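Long-range contacts in protein, Family 18 Chitinase (Crocus vernus, PDB 3SIM), which probably binds and hydrolyses chitin, as a plant chitinase of glycoside hydrolase family 18 with a TIM-barrel fold: residues 97-102 with 141-146; 135-140 with 167-172; 185-190 with 201-206; 212-217 with 246-251. One frame throughout, in Å; residues are numbered along the deposited sequence.

Contact 1 (97-102 with 141-146); sequences ASVDSW and IGRLIT
Asp100 OD1 is held by two N-H groups of one guanidinium: Arg143 NH2 donates to it at 2.8 Å and Arg143 NH1 at 3.1 Å. The grip is end-on, both nitrogens converging on the one oxygen, which lies in the guanidinium plane. From the carboxylate side the geometry is less even. NH2 meets OD1 nearly along its C-O axis, whereas NH1 comes from above the carboxylate plane, and the two flat groups stand 71° apart. Arg143 gets there with CG beside its backbone N and a bend at chi3 (59°), running across to the first turn of helix 99-116. Its NH2 also lies 3.5 Å from Val99 CG1. Deeper in, Trp102, with CG anti to its backbone N, brings its six-membered ring to the other helix: CH2 lies 4.1 Å from Ile141 CD1 and CZ3 4.4 Å from Leu144 CG. The Trp102 NE1 is hydrogen-bonded to Asp38 OD2. Ser98, at the N-cap position, joins Ser101 through their OG atoms, 2.7 Å apart. The contact thus clamps two successive helices of the TIM barrel's outer layer, 99-116 and 134-150, with indole against aliphatic side chains inside and an ion pair at the margin. The negative charge of Asp100 near the helix N-terminus is probably favoured by the helix dipole, and Arg143 would be expected to keep that carboxylate ionised.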
loop_
_atom_site.group_PDB
_atom_site.type_symbol
_atom_site.label_atom_id
_atom_site.label_comp_id
_atom_site.label_asym_id
_atom_site.label_seq_id
_atom_site.Cartn_x
_atom_site.Cartn_y
_atom_site.Cartn_z
ATOM N N ALA A 97 -13.927 -15.757 10.782
ATOM C CA ALA A 97 -14.759 -16.792 11.378
ATOM C C ALA A 97 -14.282 -18.229 11.073
ATOM O O ALA A 97 -14.302 -19.066 11.915
ATOM C CB ALA A 97 -16.177 -16.598 11.057
ATOM N N SER A 98 -13.849 -18.433 9.843
ATOM C CA SER A 98 -13.057 -19.554 9.402
ATOM C C SER A 98 -12.247 -19.106 8.201
ATOM O O SER A 98 -12.637 -18.214 7.558
ATOM C CB SER A 98 -13.917 -20.745 8.982
ATOM O OG SER A 98 -14.755 -20.457 7.924
ATOM N N VAL A 99 -11.185 -19.815 7.897
ATOM C CA VAL A 99 -10.400 -19.492 6.738
ATOM C C VAL A 99 -11.218 -19.625 5.441
ATOM O O VAL A 99 -11.158 -18.766 4.609
ATOM C CB VAL A 99 -9.132 -20.319 6.659
ATOM C CG1 VAL A 99 -8.486 -20.150 5.383
ATOM C CG2 VAL A 99 -8.181 -19.976 7.790
ATOM N N ASP A 100 -11.949 -20.722 5.320
ATOM C CA ASP A 100 -12.682 -21.050 4.125
ATOM C C ASP A 100 -13.746 -20.007 3.896
ATOM O O ASP A 100 -13.895 -19.556 2.829
ATOM C CB ASP A 100 -13.348 -22.436 4.193
ATOM C CG ASP A 100 -12.405 -23.627 3.879
ATOM O OD1 ASP A 100 -11.328 -23.514 3.329
ATOM O OD2 ASP A 100 -12.767 -24.732 4.200
ATOM N N SER A 101 -14.495 -19.651 4.933
ATOM C CA SER A 101 -15.556 -18.668 4.824
ATOM C C SER A 101 -15.088 -17.239 4.510
ATOM O O SER A 101 -15.664 -16.603 3.725
ATOM C CB SER A 101 -16.559 -18.727 5.976
ATOM O OG SER A 101 -16.039 -18.209 7.118
ATOM N N TRP A 102 -14.014 -16.797 5.145
ATOM C CA TRP A 102 -13.407 -15.497 4.873
ATOM C C TRP A 102 -12.911 -15.375 3.426
ATOM O O TRP A 102 -13.310 -14.523 2.755
ATOM C CB TRP A 102 -12.263 -15.179 5.848
ATOM C CG TRP A 102 -11.842 -13.781 5.822
ATOM C CD1 TRP A 102 -12.263 -12.796 6.637
ATOM C CD2 TRP A 102 -10.905 -13.184 4.937
ATOM N NE1 TRP A 102 -11.647 -11.654 6.339
ATOM C CE2 TRP A 102 -10.830 -11.849 5.280
ATOM C CE3 TRP A 102 -10.127 -13.640 3.878
ATOM C CZ2 TRP A 102 -10.043 -10.969 4.603
ATOM C CZ3 TRP A 102 -9.334 -12.734 3.206
ATOM C CH2 TRP A 102 -9.303 -11.427 3.585
ATOM N N ILE A 141 -4.965 -14.433 3.482
ATOM C CA ILE A 141 -4.366 -13.567 2.504
ATOM C C ILE A 141 -3.671 -14.318 1.364
ATOM O O ILE A 141 -3.802 -13.941 0.252
ATOM C CB ILE A 141 -3.426 -12.497 3.106
ATOM C CG1 ILE A 141 -4.124 -11.761 4.240
ATOM C CG2 ILE A 141 -2.890 -11.556 2.050
ATOM C CD1 ILE A 141 -5.249 -10.956 3.827
ATOM N N GLY A 142 -2.929 -15.355 1.712
ATOM C CA GLY A 142 -2.239 -16.165 0.726
ATOM C C GLY A 142 -3.217 -16.811 -0.249
ATOM O O GLY A 142 -3.049 -16.644 -1.395
ATOM N N ARG A 143 -4.287 -17.431 0.238
ATOM C CA ARG A 143 -5.303 -17.994 -0.633
ATOM C C ARG A 143 -5.996 -16.921 -1.501
ATOM O O ARG A 143 -6.141 -17.113 -2.627
ATOM C CB ARG A 143 -6.320 -18.859 0.123
ATOM C CG ARG A 143 -5.805 -20.233 0.500
ATOM C CD ARG A 143 -6.731 -21.030 1.414
ATOM N NE ARG A 143 -8.042 -21.267 0.873
ATOM C CZ ARG A 143 -9.007 -21.925 1.490
ATOM N NH1 ARG A 143 -10.160 -22.060 0.902
ATOM N NH2 ARG A 143 -8.824 -22.412 2.681
ATOM N N LEU A 144 -6.309 -15.768 -0.940
ATOM C CA LEU A 144 -6.903 -14.678 -1.695
ATOM C C LEU A 144 -6.025 -14.197 -2.857
ATOM O O LEU A 144 -6.508 -14.174 -3.917
ATOM C CB LEU A 144 -7.057 -13.470 -0.787
ATOM C CG LEU A 144 -8.107 -12.383 -0.965
ATOM C CD1 LEU A 144 -7.701 -11.000 -0.451
ATOM C CD2 LEU A 144 -8.858 -12.343 -2.264
ATOM N N ILE A 145 -4.772 -13.875 -2.629
ATOM C CA ILE A 145 -3.924 -13.425 -3.700
ATOM C C ILE A 145 -3.736 -14.506 -4.785
ATOM O O ILE A 145 -3.906 -14.225 -5.895
ATOM C CB ILE A 145 -2.582 -12.970 -3.165
ATOM C CG1 ILE A 145 -2.775 -11.789 -2.224
ATOM C CG2 ILE A 145 -1.592 -12.689 -4.295
ATOM C CD1 ILE A 145 -1.640 -11.505 -1.387
ATOM N N THR A 146 -3.488 -15.728 -4.363
ATOM C CA THR A 146 -3.233 -16.855 -5.226
ATOM C C THR A 146 -4.452 -17.071 -6.134
ATOM O O THR A 146 -4.295 -17.110 -7.310
ATOM C CB THR A 146 -2.871 -18.163 -4.431
ATOM O OG1 THR A 146 -1.639 -18.037 -3.728
ATOM C CG2 THR A 146 -2.758 -19.303 -5.359
#

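Contact 2 (135-140 with 167-172); sequences NTFAEC and EYYLAL
Phe137 carries this contact, pointing the edge of its ring at a face of Tyr169. The pair is T-shaped, the ring centroids 5.3 Å apart and the planes at 81°. CZ of Phe137 lies 3.8 Å from CZ of Tyr169. The same ring has the carbonyl of Tyr168 at its edge, Phe137 CD2 to Tyr168 O being 3.9 Å, and its CE2 approaches Leu172 CD2 at 4.2 Å. Beside it Ala138 is small enough to let the backbones meet: its CB lies 3.7 Å from Leu172 CA, while Leu172 CD1 rests on Ala138 O. The two helix segments cross at -45°, their axes approaching to 8.3 Å. CG anti to the backbone N (chi1 -179°) sends the Phe137 ring into the groove between them. In the next shell Phe129 stands edge-to-face with Phe137 and stacks on Tyr168, Phe94 adds a second edge-to-face partner of Phe137, and the Tyr169 hydroxyl is hydrogen-bonded to the carbonyl of Tyr126, in the DxxDxDxE signature stretch of the family. An alanine in place of Phe137 would remove the whole ring and would probably loosen the seam between helices 134-150 and 166-175. These neighbouring barrel helices therefore meet here through hydrocarbon and aromatic surfaces, and Tyr169, its ring packed against the edge of Phe137 and its hydroxyl bonded to the Tyr126 carbonyl, links that apolar seam to the core.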
loop_
_atom_site.group_PDB
_atom_site.type_symbol
_atom_site.label_atom_id
_atom_site.label_comp_id
_atom_site.label_asym_id
_atom_site.label_seq_id
_atom_site.Cartn_x
_atom_site.Cartn_y
_atom_site.Cartn_z
ATOM N N ASN A 135 -0.920 -17.582 11.517
ATOM C CA ASN A 135 -1.221 -18.592 10.519
ATOM C C ASN A 135 -2.549 -18.390 9.769
ATOM O O ASN A 135 -2.616 -18.575 8.595
ATOM C CB ASN A 135 -1.033 -19.994 11.087
ATOM C CG ASN A 135 0.422 -20.298 11.420
ATOM O OD1 ASN A 135 1.307 -19.887 10.752
ATOM N ND2 ASN A 135 0.626 -20.977 12.453
ATOM N N THR A 136 -3.573 -18.004 10.514
ATOM C CA THR A 136 -4.906 -17.725 10.008
ATOM C C THR A 136 -4.906 -16.565 9.012
ATOM O O THR A 136 -5.440 -16.683 7.960
ATOM C CB THR A 136 -5.959 -17.479 11.181
ATOM O OG1 THR A 136 -6.163 -18.668 11.940
ATOM C CG2 THR A 136 -7.249 -16.966 10.646
ATOM N N PHE A 137 -4.211 -15.499 9.377
ATOM C CA PHE A 137 -3.903 -14.355 8.508
ATOM C C PHE A 137 -3.087 -14.748 7.268
ATOM O O PHE A 137 -3.428 -14.410 6.222
ATOM C CB PHE A 137 -3.089 -13.276 9.298
ATOM C CG PHE A 137 -2.739 -12.021 8.503
ATOM C CD1 PHE A 137 -3.722 -11.132 8.055
ATOM C CD2 PHE A 137 -1.448 -11.735 8.178
ATOM C CE1 PHE A 137 -3.333 -9.996 7.326
ATOM C CE2 PHE A 137 -1.134 -10.637 7.471
ATOM C CZ PHE A 137 -2.033 -9.767 7.076
ATOM N N ALA A 138 -2.025 -15.507 7.431
ATOM C CA ALA A 138 -1.226 -15.934 6.310
ATOM C C ALA A 138 -2.006 -16.765 5.277
ATOM O O ALA A 138 -1.892 -16.536 4.137
ATOM C CB ALA A 138 0.004 -16.674 6.778
ATOM N N GLU A 139 -2.787 -17.705 5.760
ATOM C CA GLU A 139 -3.640 -18.547 4.965
ATOM C C GLU A 139 -4.763 -17.808 4.241
ATOM O O GLU A 139 -4.877 -18.006 3.106
ATOM C CB GLU A 139 -4.273 -19.656 5.788
ATOM C CG GLU A 139 -3.510 -20.876 5.995
ATOM C CD GLU A 139 -4.211 -21.884 6.942
ATOM O OE1 GLU A 139 -5.353 -22.302 6.670
ATOM O OE2 GLU A 139 -3.584 -22.232 7.945
ATOM N N CYS A 140 -5.485 -16.921 4.916
ATOM C CA CYS A 140 -6.525 -16.136 4.315
ATOM C C CYS A 140 -5.978 -15.230 3.180
ATOM O O CYS A 140 -6.466 -15.298 2.081
ATOM C CB CYS A 140 -7.200 -15.250 5.374
ATOM S SG CYS A 140 -8.400 -15.979 6.509
ATOM N N GLU A 167 5.840 -10.044 12.521
ATOM C CA GLU A 167 5.584 -11.443 12.801
ATOM C C GLU A 167 4.495 -12.018 11.875
ATOM O O GLU A 167 4.671 -13.039 11.309
ATOM C CB GLU A 167 5.288 -11.695 14.298
ATOM C CG GLU A 167 5.048 -13.153 14.620
ATOM C CD GLU A 167 4.829 -13.493 16.092
ATOM O OE1 GLU A 167 4.472 -12.644 16.867
ATOM O OE2 GLU A 167 5.008 -14.642 16.445
ATOM N N TYR A 168 3.418 -11.259 11.733
ATOM C CA TYR A 168 2.280 -11.536 10.862
ATOM C C TYR A 168 2.567 -11.537 9.364
ATOM O O TYR A 168 2.308 -12.475 8.705
ATOM C CB TYR A 168 1.134 -10.579 11.202
ATOM C CG TYR A 168 0.778 -10.592 12.664
ATOM C CD1 TYR A 168 0.034 -11.591 13.194
ATOM C CD2 TYR A 168 1.287 -9.640 13.515
ATOM C CE1 TYR A 168 -0.236 -11.642 14.496
ATOM C CE2 TYR A 168 0.993 -9.661 14.858
ATOM C CZ TYR A 168 0.238 -10.678 15.348
ATOM O OH TYR A 168 -0.084 -10.716 16.657
ATOM N N TYR A 169 3.226 -10.488 8.913
ATOM C CA TYR A 169 3.730 -10.368 7.561
ATOM C C TYR A 169 4.812 -11.380 7.121
ATOM O O TYR A 169 4.827 -11.807 6.025
ATOM C CB TYR A 169 4.022 -8.905 7.186
ATOM C CG TYR A 169 2.744 -8.099 7.072
ATOM C CD1 TYR A 169 2.000 -8.167 5.928
ATOM C CD2 TYR A 169 2.232 -7.354 8.136
ATOM C CE1 TYR A 169 0.841 -7.533 5.800
ATOM C CE2 TYR A 169 1.040 -6.676 8.006
ATOM C CZ TYR A 169 0.335 -6.784 6.829
ATOM O OH TYR A 169 -0.807 -6.176 6.629
ATOM N N LEU A 170 5.720 -11.713 8.009
ATOM C CA LEU A 170 6.715 -12.747 7.762
ATOM C C LEU A 170 6.109 -14.146 7.571
ATOM O O LEU A 170 6.495 -14.864 6.741
ATOM C CB LEU A 170 7.858 -12.748 8.793
ATOM C CG LEU A 170 8.917 -11.628 8.718
ATOM C CD1 LEU A 170 9.717 -11.578 9.946
ATOM C CD2 LEU A 170 9.745 -11.744 7.467
ATOM N N ALA A 171 5.120 -14.456 8.360
ATOM C CA ALA A 171 4.371 -15.678 8.171
ATOM C C ALA A 171 3.730 -15.697 6.768
ATOM O O ALA A 171 3.872 -16.624 6.106
ATOM C CB ALA A 171 3.333 -15.822 9.180
ATOM N N LEU A 172 3.107 -14.611 6.363
ATOM C CA LEU A 172 2.492 -14.520 5.056
ATOM C C LEU A 172 3.526 -14.649 3.921
ATOM O O LEU A 172 3.329 -15.370 2.991
ATOM C CB LEU A 172 1.714 -13.215 4.889
ATOM C CG LEU A 172 1.077 -12.829 3.547
ATOM C CD1 LEU A 172 0.261 -13.926 2.991
ATOM C CD2 LEU A 172 0.264 -11.559 3.593
#

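Contact 3 (185-190 with 201-206); sequences YQFKAY and GYYNNA
In this TIM barrel the loop after strand 182-184, with a short 3-10 turn at 187-189, folds back on helix 196-209, the helix it leads into. Tyr202 makes the broadest overlap, an offset stack with Tyr190. The two side chains reach toward each other, the rings nearly parallel (planes at 3°), their centroids 3.6 Å apart. Tyr202 CE2 lies only 3.2 Å from Tyr190 CD1, a tight fit. A chi2 of -34°, well off perpendicular, turns the Tyr202 ring flat against its partner. The backbone of Tyr202 also meets Phe187, whose edge points at its carbonyl carbon, Phe187 CE1 being 4.0 Å from Tyr202 C. One residue on, Tyr203 has CD2 4.0 Å from Phe187 CZ, and its hydroxyl is hydrogen-bonded to the carbonyl of Val215. Phe187 is itself pressed by Tyr185, whose CD1 lies over the centre of its ring. The Tyr185 hydroxyl is hydrogen-bonded to Asp166 and Lys209, so that ring is fixed at its far end. A turn beyond Tyr202, Ala206 closes the series with a CH-pi contact: its CB stands 4.2 Å from the centroid of the Tyr185 ring, 1° from the ring normal.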
loop_
_atom_site.group_PDB
_atom_site.type_symbol
_atom_site.label_atom_id
_atom_site.label_comp_id
_atom_site.label_asym_id
_atom_site.label_seq_id
_atom_site.Cartn_x
_atom_site.Cartn_y
_atom_site.Cartn_z
ATOM N N TYR A 185 7.504 -1.173 2.541
ATOM C CA TYR A 185 7.816 -1.114 3.958
ATOM C C TYR A 185 7.598 0.304 4.423
ATOM O O TYR A 185 7.902 1.194 3.757
ATOM C CB TYR A 185 9.233 -1.596 4.299
ATOM C CG TYR A 185 9.421 -2.171 5.650
ATOM C CD1 TYR A 185 9.960 -1.429 6.687
ATOM C CD2 TYR A 185 9.085 -3.473 5.918
ATOM C CE1 TYR A 185 10.179 -1.967 7.937
ATOM C CE2 TYR A 185 9.252 -4.014 7.132
ATOM C CZ TYR A 185 9.787 -3.263 8.169
ATOM O OH TYR A 185 9.916 -3.795 9.393
ATOM N N GLN A 186 6.947 0.421 5.552
ATOM C CA GLN A 186 6.501 1.667 6.133
ATOM C C GLN A 186 7.618 2.269 7.069
ATOM O O GLN A 186 7.580 2.177 8.270
ATOM C CB GLN A 186 5.097 1.510 6.769
ATOM C CG GLN A 186 3.917 1.124 5.872
ATOM C CD GLN A 186 2.550 1.382 6.532
ATOM O OE1 GLN A 186 1.711 0.521 6.595
ATOM N NE2 GLN A 186 2.373 2.568 7.015
ATOM N N PHE A 187 8.598 2.875 6.451
ATOM C CA PHE A 187 9.720 3.473 7.143
ATOM C C PHE A 187 9.282 4.661 8.046
ATOM O O PHE A 187 9.928 4.973 8.973
ATOM C CB PHE A 187 10.925 3.770 6.227
ATOM C CG PHE A 187 11.650 2.542 5.722
ATOM C CD1 PHE A 187 12.656 1.955 6.432
ATOM C CD2 PHE A 187 11.306 1.981 4.537
ATOM C CE1 PHE A 187 13.276 0.843 5.964
ATOM C CE2 PHE A 187 11.926 0.894 4.081
ATOM C CZ PHE A 187 12.900 0.309 4.793
ATOM N N LYS A 188 8.126 5.231 7.787
ATOM C CA LYS A 188 7.626 6.297 8.642
ATOM C C LYS A 188 7.327 5.826 10.088
ATOM O O LYS A 188 7.221 6.591 10.961
ATOM C CB LYS A 188 6.498 7.112 8.001
ATOM C CG LYS A 188 5.349 6.371 7.474
ATOM C CD LYS A 188 5.623 5.813 6.061
ATOM C CE LYS A 188 4.439 5.127 5.474
ATOM N NZ LYS A 188 3.398 5.285 6.300
ATOM N N ALA A 189 7.286 4.531 10.295
ATOM C CA ALA A 189 7.125 3.920 11.593
ATOM C C ALA A 189 8.260 4.153 12.613
ATOM O O ALA A 189 8.031 4.147 13.750
ATOM C CB ALA A 189 6.755 2.479 11.482
ATOM N N TYR A 190 9.462 4.348 12.141
ATOM C CA TYR A 190 10.577 4.631 13.007
ATOM C C TYR A 190 10.534 6.053 13.599
ATOM O O TYR A 190 9.820 6.892 13.103
ATOM C CB TYR A 190 11.873 4.373 12.279
ATOM C CG TYR A 190 12.136 2.921 11.886
ATOM C CD1 TYR A 190 12.635 2.014 12.791
ATOM C CD2 TYR A 190 11.961 2.493 10.602
ATOM C CE1 TYR A 190 12.898 0.752 12.437
ATOM C CE2 TYR A 190 12.201 1.225 10.262
ATOM C CZ TYR A 190 12.661 0.358 11.181
ATOM O OH TYR A 190 12.922 -0.875 10.827
ATOM N N GLY A 201 20.632 1.194 7.990
ATOM C CA GLY A 201 20.585 0.007 8.821
ATOM C C GLY A 201 19.191 -0.640 8.872
ATOM O O GLY A 201 19.054 -1.823 8.785
ATOM N N TYR A 202 18.176 0.187 8.957
ATOM C CA TYR A 202 16.794 -0.305 8.922
ATOM C C TYR A 202 16.449 -0.955 7.575
ATOM O O TYR A 202 15.844 -1.958 7.555
ATOM C CB TYR A 202 15.745 0.739 9.340
ATOM C CG TYR A 202 15.839 1.256 10.768
ATOM C CD1 TYR A 202 16.263 0.447 11.815
ATOM C CD2 TYR A 202 15.544 2.558 11.054
ATOM C CE1 TYR A 202 16.374 0.930 13.084
ATOM C CE2 TYR A 202 15.656 3.040 12.309
ATOM C CZ TYR A 202 16.060 2.228 13.320
ATOM O OH TYR A 202 16.136 2.740 14.545
ATOM N N TYR A 203 16.869 -0.340 6.489
ATOM C CA TYR A 203 16.670 -0.885 5.178
ATOM C C TYR A 203 17.336 -2.248 4.992
ATOM O O TYR A 203 16.708 -3.154 4.560
ATOM C CB TYR A 203 17.127 0.040 4.038
ATOM C CG TYR A 203 16.920 -0.669 2.727
ATOM C CD1 TYR A 203 17.887 -1.440 2.160
ATOM C CD2 TYR A 203 15.685 -0.682 2.148
ATOM C CE1 TYR A 203 17.631 -2.147 1.032
ATOM C CE2 TYR A 203 15.419 -1.357 1.034
ATOM C CZ TYR A 203 16.372 -2.096 0.454
ATOM O OH TYR A 203 16.076 -2.761 -0.665
ATOM N N ASN A 204 18.588 -2.366 5.353
ATOM C CA ASN A 204 19.261 -3.625 5.272
ATOM C C ASN A 204 18.613 -4.705 6.182
ATOM O O ASN A 204 18.553 -5.814 5.791
ATOM C CB ASN A 204 20.771 -3.508 5.408
ATOM C CG ASN A 204 21.442 -2.693 4.247
ATOM O OD1 ASN A 204 21.362 -2.971 3.095
ATOM N ND2 ASN A 204 22.153 -1.751 4.629
ATOM N N ASN A 205 18.111 -4.312 7.338
ATOM C CA ASN A 205 17.400 -5.202 8.230
ATOM C C ASN A 205 16.111 -5.754 7.545
ATOM O O ASN A 205 15.893 -6.916 7.561
ATOM C CB ASN A 205 16.970 -4.520 9.527
ATOM C CG ASN A 205 18.117 -4.193 10.508
ATOM O OD1 ASN A 205 19.176 -4.743 10.488
ATOM N ND2 ASN A 205 17.818 -3.313 11.416
ATOM N N ALA A 206 15.341 -4.862 6.923
ATOM C CA ALA A 206 14.135 -5.196 6.182
ATOM C C ALA A 206 14.352 -6.160 4.974
ATOM O O ALA A 206 13.625 -7.110 4.829
ATOM C CB ALA A 206 13.470 -4.001 5.741
#

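Contact 4 (212-217 with 246-251); sequences GGNVLI and KLHGIA
The imidazole of His248 has Asn214 over one face and the carbonyl of Val215 at its edge. Asn214 CB stands 3.7 Å from the ring centroid, and the Asn214 amide lies almost flat on the ring (planes 13° apart), ND2 3.4 Å from His248 CE1. In the plane, Val215 O is 3.4 Å from His248 CD2. Val215 O also accepts from a water at 2.8 Å, which in turn donates to Lys246 O and accepts from His248 N. Past the ring the backbones pair as parallel strands. Ile217 N donates to Gly249 O at 3.2 Å, and the straighter bond runs from Ala251 N to Ile217 O, 3.0 Å at 166°. Gly249 must lack a side chain here, because a CB would stand 2.7 Å from Leu216 CD1. On the side facing helix 230-243, Ile217 puts CG1 in the crowded position between backbone N and carbonyl carbon (chi1 67°), which brings its CD1 to 3.7 Å from Leu247 CD1. An alanine in place of His248 would remove the ring on which the Asn214 amide lies and would probably leave the 212-217 end less well held against 246-251. The paired strands 215-220 and 250-253 belong to one beta-alpha-beta unit of the TIM barrel, the crossover running through helix 230-243. As the strands enter the barrel, a water joins the backbones, and the Asn214 amide packs on the His248 ring, where direct pairing has not yet begun.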
loop_
_atom_site.group_PDB
_atom_site.type_symbol
_atom_site.label_atom_id
_atom_site.label_comp_id
_atom_site.label_asym_id
_atom_site.label_seq_id
_atom_site.Cartn_x
_atom_site.Cartn_y
_atom_site.Cartn_z
ATOM N N GLY A 212 14.967 -12.009 -0.409
ATOM C CA GLY A 212 14.494 -12.239 -1.738
ATOM C C GLY A 212 13.181 -11.574 -2.129
ATOM O O GLY A 212 12.688 -11.777 -3.187
ATOM N N GLY A 213 12.612 -10.784 -1.258
ATOM C CA GLY A 213 11.458 -9.973 -1.566
ATOM C C GLY A 213 12.018 -8.619 -1.968
ATOM O O GLY A 213 13.066 -8.258 -1.503
ATOM N N ASN A 214 11.369 -7.894 -2.856
ATOM C CA ASN A 214 11.875 -6.598 -3.225
ATOM C C ASN A 214 11.258 -5.473 -2.307
ATOM O O ASN A 214 10.093 -5.159 -2.380
ATOM C CB ASN A 214 11.687 -6.254 -4.718
ATOM C CG ASN A 214 12.375 -7.239 -5.729
ATOM O OD1 ASN A 214 11.921 -7.328 -6.786
ATOM N ND2 ASN A 214 13.405 -7.888 -5.389
ATOM N N VAL A 215 12.097 -4.879 -1.474
ATOM C CA VAL A 215 11.643 -3.855 -0.545
ATOM C C VAL A 215 11.879 -2.421 -1.062
ATOM O O VAL A 215 12.982 -1.973 -1.210
ATOM C CB VAL A 215 12.327 -4.003 0.854
ATOM C CG1 VAL A 215 11.736 -3.079 1.856
ATOM C CG2 VAL A 215 12.350 -5.413 1.328
ATOM N N LEU A 216 10.775 -1.751 -1.293
ATOM C CA LEU A 216 10.693 -0.320 -1.479
ATOM C C LEU A 216 10.960 0.514 -0.209
ATOM O O LEU A 216 10.676 0.138 0.890
ATOM C CB LEU A 216 9.390 0.158 -2.128
ATOM C CG LEU A 216 8.579 -0.421 -3.302
ATOM C CD1 LEU A 216 8.339 0.564 -4.347
ATOM C CD2 LEU A 216 9.043 -1.728 -3.887
ATOM N N ILE A 217 11.599 1.626 -0.413
ATOM C CA ILE A 217 11.674 2.675 0.592
ATOM C C ILE A 217 10.451 3.611 0.551
ATOM O O ILE A 217 9.737 3.602 -0.376
ATOM C CB ILE A 217 12.996 3.410 0.616
ATOM C CG1 ILE A 217 13.194 4.222 -0.670
ATOM C CG2 ILE A 217 14.183 2.477 0.912
ATOM C CD1 ILE A 217 14.459 5.063 -0.742
ATOM N N LYS A 246 20.511 -1.104 -4.960
ATOM C CA LYS A 246 19.513 -1.473 -3.963
ATOM C C LYS A 246 18.143 -0.722 -3.927
ATOM O O LYS A 246 17.417 -0.887 -3.010
ATOM C CB LYS A 246 20.170 -1.442 -2.594
ATOM C CG LYS A 246 21.289 -2.453 -2.318
ATOM C CD LYS A 246 21.549 -2.489 -0.836
ATOM C CE LYS A 246 22.800 -3.157 -0.413
ATOM N NZ LYS A 246 23.281 -2.712 0.878
ATOM N N LEU A 247 17.873 0.133 -4.892
ATOM C CA LEU A 247 16.678 0.936 -4.903
ATOM C C LEU A 247 15.617 0.312 -5.811
ATOM O O LEU A 247 15.676 0.422 -6.973
ATOM C CB LEU A 247 16.966 2.375 -5.341
ATOM C CG LEU A 247 15.775 3.330 -5.297
ATOM C CD1 LEU A 247 15.204 3.409 -3.952
ATOM C CD2 LEU A 247 16.087 4.664 -5.878
ATOM N N HIS A 248 14.727 -0.439 -5.233
ATOM C CA HIS A 248 13.574 -1.025 -5.911
ATOM C C HIS A 248 12.483 -0.060 -6.363
ATOM O O HIS A 248 11.814 -0.303 -7.311
ATOM C CB HIS A 248 12.980 -2.184 -5.120
ATOM C CG HIS A 248 13.944 -3.292 -4.866
ATOM N ND1 HIS A 248 14.364 -4.138 -5.843
ATOM C CD2 HIS A 248 14.570 -3.683 -3.746
ATOM C CE1 HIS A 248 15.213 -4.994 -5.348
ATOM N NE2 HIS A 248 15.366 -4.734 -4.076
ATOM N N GLY A 249 12.299 0.985 -5.584
ATOM C CA GLY A 249 11.305 2.012 -5.778
ATOM C C GLY A 249 10.979 2.860 -4.548
ATOM O O GLY A 249 11.496 2.649 -3.491
ATOM N N ILE A 250 10.118 3.838 -4.721
ATOM C CA ILE A 250 9.695 4.702 -3.639
ATOM C C ILE A 250 8.148 4.746 -3.494
ATOM O O ILE A 250 7.439 4.936 -4.445
ATOM C CB ILE A 250 10.197 6.156 -3.780
ATOM C CG1 ILE A 250 11.703 6.244 -3.805
ATOM C CG2 ILE A 250 9.571 7.057 -2.735
ATOM C CD1 ILE A 250 12.249 7.389 -4.452
ATOM N N ALA A 251 7.694 4.586 -2.281
ATOM C CA ALA A 251 6.282 4.673 -1.932
ATOM C C ALA A 251 5.899 5.914 -1.059
ATOM O O ALA A 251 6.527 6.226 -0.084
ATOM C CB ALA A 251 5.872 3.438 -1.262
HETATM O O HOH W 1 14.724 -0.147 -2.373
#

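The four contacts fall into two pairs round the barrel. Contacts 1 and 2 share helix 134-150, their centres 11 Å apart, and touch through Ile141 and Leu172; their segments alternate along the chain, so helix 134-150 is flanked by helices 99-116 and 166-175 in turn. Contacts 3 and 4, also 11 Å apart, come later in the chain and in series. They touch through Tyr203 and Asn204, linking helix 196-209 to segment 212-217 and to the loop that leads into strand 250-253. Centres of different pairs lie about 20 to 28 Å apart, without touching. Together they follow successive beta-alpha units, from two helix-helix seams through a loop-helix contact to one parallel strand pair.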